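Local atomic coordinates of long form salivary protein D7L (Phlebotomus duboscqi, PDB entry 6MT7), a protein that binds and sequesters cysteinyl leukotrienes and a thromboxane A2 analogue, and inhibits collagen-induced platelet aggregation, to help female sand flies take blood from vertebrates. Residues N132-P135 with K139-D142; N211-E214 with A220-I223. All coordinates share one frame; numbering follows the deposited sequence.

Overall arrangement
Both contacts join neighbouring pieces of chain, and they follow one another in sequence: contact 1 closes before contact 2 begins. Their centres lie about 17 Å apart and their nearest atoms about 7 Å apart, without touching. Two elements bridge the gap. Tyr-165 touches Ile-140 of contact 1 and Leu-221 of contact 2, and helix 220-227, which supplies one side of contact 2, carries Asp-225, whose carboxylate is hydrogen-bonded to Ser-141 OG. Contact 1 is the one nearer the ligand, with the side chain of Lys-134 about 12 Å from the bound detergent fragment and about 6 Å from that of Lys-136, a probable thromboxane- and leukotriene-binding residue. Contact 2 lies away from the annotated sites.

Contact 1: N132-P135 with K139-D142; sequences NTKP and KISD
Lys-134 lays the middle of its side chain against the start of helix 140-144, its CD atom 3.8 Å from CG1 of Ile-140. Between the side chains methylene meets methylene, and the two run at about a right angle to each other. The CD atom of Lys-134 also sits 4.0 Å from the backbone N of Ile-140 and 4.2 Å from the backbone C of Lys-139, so the lysine covers the peptide that leads into the helix as well as the isoleucine branch. Lys-139 occupies the N-cap position there. Lys-134 leaves the loop extended, CG opposite the backbone N (chi1 -179°), and then bends at chi3 and chi4, which turns the ammonium group back towards its own loop. There NZ bonds to the carbonyl oxygen O of Pro-135 at 3.0 Å, approaching from 42° above the carbonyl plane. Two further carbonyls, those of Thr-138 and Ser-228, also accept from NZ, and the ring of Tyr-231 adds a cation-pi contact; together they probably compensate for burying the charge. The protein belongs to the PBP/GOBP family, and long D7 proteins consist of two odorant-binding-like domains. The loop between helices 120-128 and 140-144 appears to lead from the N-terminal to the C-terminal half, and the lysine ties it to the C-terminal tail. Ser-228 serves a second time here, its OG bonding to the backbone N of Ile-140. Ile-140 itself packs on Ser-161 and Tyr-164 of helix 159-164, while the hydroxyl of Tyr-164 is hydrogen-bonded to the backbone N of Lys-134.

Contact 2: N211-E214 with A220-I223; sequences NCVE and ALKI
Val-213 meets Leu-221 through a single methyl branch: its CG1 lies 3.8 Å from CD2 of the leucine and 4.0 Å from the branch carbon CG. CG1 of Val-213 thus rests over CG and CD2 of Leu-221, with CD1 of the leucine farther off at 4.4 Å. The two side chains cross at about a right angle. Ala-220 adds a looser apolar touch, its CB being 4.4 Å from CG1 of Val-213. One valine methyl thus serves two consecutive residues of the facing helix, and the contact is purely apolar and buried. It is the valine torsion that selects this methyl: CG1 is anti to the backbone N (chi1 169°), on the side of the following helix. Leu-221 has CG anti to its carbonyl carbon (chi1 -64°), which extends it towards the valine. Nearer the surface, the carboxylate of Glu-214 faces the ammonium group of Lys-222 with OE2 and NZ 5.6 Å apart, too far for a salt bridge, although the opposite charges may attract weakly. A step further out, Leu-221 leans on Tyr-165 and Ala-220 on Leu-183, so the second helix is backed by loop residues. On the first helix, Cys-212, the residue just before the valine, forms a disulfide with Cys-193. Val-213 and Leu-221 fill the corner between two consecutive helices, 203-216 and 220-227, which are joined by a three-residue turn, the first of them fastened by that disulfide to helix 187-196.

Contact 1: N132-P135 with K139-D142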
loop_
_atom_site.group_PDB
_atom_site.type_symbol
_atom_site.label_atom_id
_atom_site.label_comp_id
_atom_site.label_asym_id
_atom_site.label_seq_id
_atom_site.Cartn_x
_atom_site.Cartn_y
_atom_site.Cartn_z
ATOM N N ASN A 132 -7.435 -14.346 -9.438
ATOM C CA ASN A 132 -6.836 -13.445 -10.425
ATOM C C ASN A 132 -5.947 -12.363 -9.796
ATOM O O ASN A 132 -5.510 -11.450 -10.506
ATOM C CB ASN A 132 -7.913 -12.783 -11.282
ATOM C CG ASN A 132 -8.786 -13.792 -12.009
ATOM O OD1 ASN A 132 -8.290 -14.789 -12.545
ATOM N ND2 ASN A 132 -10.090 -13.535 -12.040
ATOM N N THR A 133 -5.692 -12.445 -8.494
ATOM C CA THR A 133 -4.733 -11.593 -7.798
ATOM C C THR A 133 -3.519 -12.428 -7.419
ATOM O O THR A 133 -3.660 -13.594 -7.028
ATOM C CB THR A 133 -5.367 -10.980 -6.536
ATOM O OG1 THR A 133 -6.448 -10.124 -6.910
ATOM C CG2 THR A 133 -4.354 -10.175 -5.731
ATOM N N LYS A 134 -2.330 -11.830 -7.532
ATOM C CA LYS A 134 -1.075 -12.503 -7.224
ATOM C C LYS A 134 -1.144 -13.194 -5.859
ATOM O O LYS A 134 -1.355 -12.520 -4.837
ATOM C CB LYS A 134 0.092 -11.513 -7.234
ATOM C CG LYS A 134 1.432 -12.172 -6.947
ATOM C CD LYS A 134 2.490 -11.163 -6.527
ATOM C CE LYS A 134 2.383 -10.844 -5.042
ATOM N NZ LYS A 134 2.811 -12.021 -4.211
ATOM N N PRO A 135 -0.971 -14.509 -5.801
ATOM C CA PRO A 135 -1.040 -15.196 -4.507
ATOM C C PRO A 135 0.170 -14.884 -3.647
ATOM O O PRO A 135 1.256 -14.553 -4.140
ATOM C CB PRO A 135 -1.081 -16.682 -4.888
ATOM C CG PRO A 135 -0.482 -16.752 -6.240
ATOM C CD PRO A 135 -0.765 -15.441 -6.927
ATOM N N LYS A 139 6.080 -14.797 -6.944
ATOM C CA LYS A 139 6.732 -13.568 -7.378
ATOM C C LYS A 139 5.879 -12.825 -8.398
ATOM O O LYS A 139 5.146 -13.424 -9.190
ATOM C CB LYS A 139 8.104 -13.866 -7.984
ATOM C CG LYS A 139 9.122 -14.365 -6.981
ATOM C CD LYS A 139 10.549 -14.070 -7.431
ATOM C CE LYS A 139 10.852 -14.693 -8.776
ATOM N NZ LYS A 139 12.299 -14.556 -9.121
ATOM N N ILE A 140 5.998 -11.494 -8.379
ATOM C CA ILE A 140 5.317 -10.660 -9.364
ATOM C C ILE A 140 5.666 -11.105 -10.780
ATOM O O ILE A 140 4.785 -11.250 -11.633
ATOM C CB ILE A 140 5.673 -9.179 -9.134
ATOM C CG1 ILE A 140 4.949 -8.674 -7.882
ATOM C CG2 ILE A 140 5.316 -8.351 -10.363
ATOM C CD1 ILE A 140 5.449 -7.348 -7.360
ATOM N N SER A 141 6.954 -11.338 -11.049
ATOM C CA SER A 141 7.337 -11.716 -12.410
ATOM C C SER A 141 6.649 -13.009 -12.826
ATOM O O SER A 141 6.120 -13.109 -13.939
ATOM C CB SER A 141 8.857 -11.875 -12.539
ATOM O OG SER A 141 9.404 -12.731 -11.551
ATOM N N ASP A 142 6.623 -14.002 -11.937
ATOM C CA ASP A 142 6.029 -15.287 -12.296
ATOM C C ASP A 142 4.522 -15.169 -12.488
ATOM O O ASP A 142 3.959 -15.787 -13.402
ATOM C CB ASP A 142 6.380 -16.330 -11.233
ATOM C CG ASP A 142 7.855 -16.683 -11.244
ATOM O OD1 ASP A 142 8.427 -16.775 -12.354
ATOM O OD2 ASP A 142 8.451 -16.858 -10.158
#

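Contact 2: N211-E214 with A220-I223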
loop_
_atom_site.group_PDB
_atom_site.type_symbol
_atom_site.label_atom_id
_atom_site.label_comp_id
_atom_site.label_asym_id
_atom_site.label_seq_id
_atom_site.Cartn_x
_atom_site.Cartn_y
_atom_site.Cartn_z
ATOM N N ASN A 211 9.674 1.461 -17.449
ATOM C CA ASN A 211 10.911 1.710 -18.179
ATOM C C ASN A 211 11.684 2.877 -17.587
ATOM O O ASN A 211 12.921 2.871 -17.603
ATOM C CB ASN A 211 10.605 1.965 -19.652
ATOM C CG ASN A 211 10.067 0.732 -20.351
ATOM O OD1 ASN A 211 10.411 -0.388 -19.988
ATOM N ND2 ASN A 211 9.217 0.932 -21.345
ATOM N N CYS A 212 10.975 3.874 -17.054
ATOM C CA CYS A 212 11.644 5.036 -16.476
ATOM C C CYS A 212 12.353 4.678 -15.178
ATOM O O CYS A 212 13.498 5.097 -14.954
ATOM C CB CYS A 212 10.638 6.164 -16.241
ATOM S SG CYS A 212 11.350 7.658 -15.507
ATOM N N VAL A 213 11.695 3.906 -14.308
ATOM C CA VAL A 213 12.338 3.491 -13.065
ATOM C C VAL A 213 13.550 2.619 -13.373
ATOM O O VAL A 213 14.623 2.789 -12.787
ATOM C CB VAL A 213 11.329 2.765 -12.150
ATOM C CG1 VAL A 213 12.048 2.087 -10.981
ATOM C CG2 VAL A 213 10.270 3.743 -11.617
ATOM N N GLU A 214 13.400 1.688 -14.318
ATOM C CA GLU A 214 14.505 0.796 -14.652
ATOM C C GLU A 214 15.686 1.563 -15.226
ATOM O O GLU A 214 16.842 1.199 -14.982
ATOM C CB GLU A 214 14.033 -0.267 -15.638
ATOM C CG GLU A 214 15.039 -1.382 -15.860
ATOM C CD GLU A 214 14.462 -2.525 -16.672
ATOM O OE1 GLU A 214 13.809 -2.255 -17.705
ATOM O OE2 GLU A 214 14.655 -3.690 -16.269
ATOM N N ALA A 220 16.437 -1.837 -9.153
ATOM C CA ALA A 220 15.371 -1.467 -8.223
ATOM C C ALA A 220 14.167 -2.381 -8.379
ATOM O O ALA A 220 13.647 -2.916 -7.395
ATOM C CB ALA A 220 14.967 -0.003 -8.434
ATOM N N LEU A 221 13.716 -2.585 -9.616
ATOM C CA LEU A 221 12.543 -3.425 -9.815
ATOM C C LEU A 221 12.877 -4.894 -9.602
ATOM O O LEU A 221 12.008 -5.664 -9.184
ATOM C CB LEU A 221 11.953 -3.194 -11.204
ATOM C CG LEU A 221 11.408 -1.781 -11.473
ATOM C CD1 LEU A 221 10.766 -1.725 -12.854
ATOM C CD2 LEU A 221 10.419 -1.351 -10.391
ATOM N N LYS A 222 14.125 -5.301 -9.862
ATOM C CA LYS A 222 14.527 -6.662 -9.518
ATOM C C LYS A 222 14.406 -6.902 -8.019
ATOM O O LYS A 222 13.972 -7.975 -7.589
ATOM C CB LYS A 222 15.957 -6.937 -9.990
ATOM C CG LYS A 222 16.139 -6.900 -11.494
ATOM C CD LYS A 222 17.381 -7.694 -11.904
ATOM C CE LYS A 222 17.526 -7.791 -13.417
ATOM N NZ LYS A 222 18.578 -6.858 -13.917
ATOM N N ILE A 223 14.788 -5.911 -7.209
ATOM C CA ILE A 223 14.696 -6.046 -5.760
ATOM C C ILE A 223 13.239 -6.162 -5.319
ATOM O O ILE A 223 12.898 -7.003 -4.478
ATOM C CB ILE A 223 15.418 -4.872 -5.073
ATOM C CG1 ILE A 223 16.926 -4.948 -5.337
ATOM C CG2 ILE A 223 15.133 -4.866 -3.570
ATOM C CD1 ILE A 223 17.686 -3.746 -4.848
#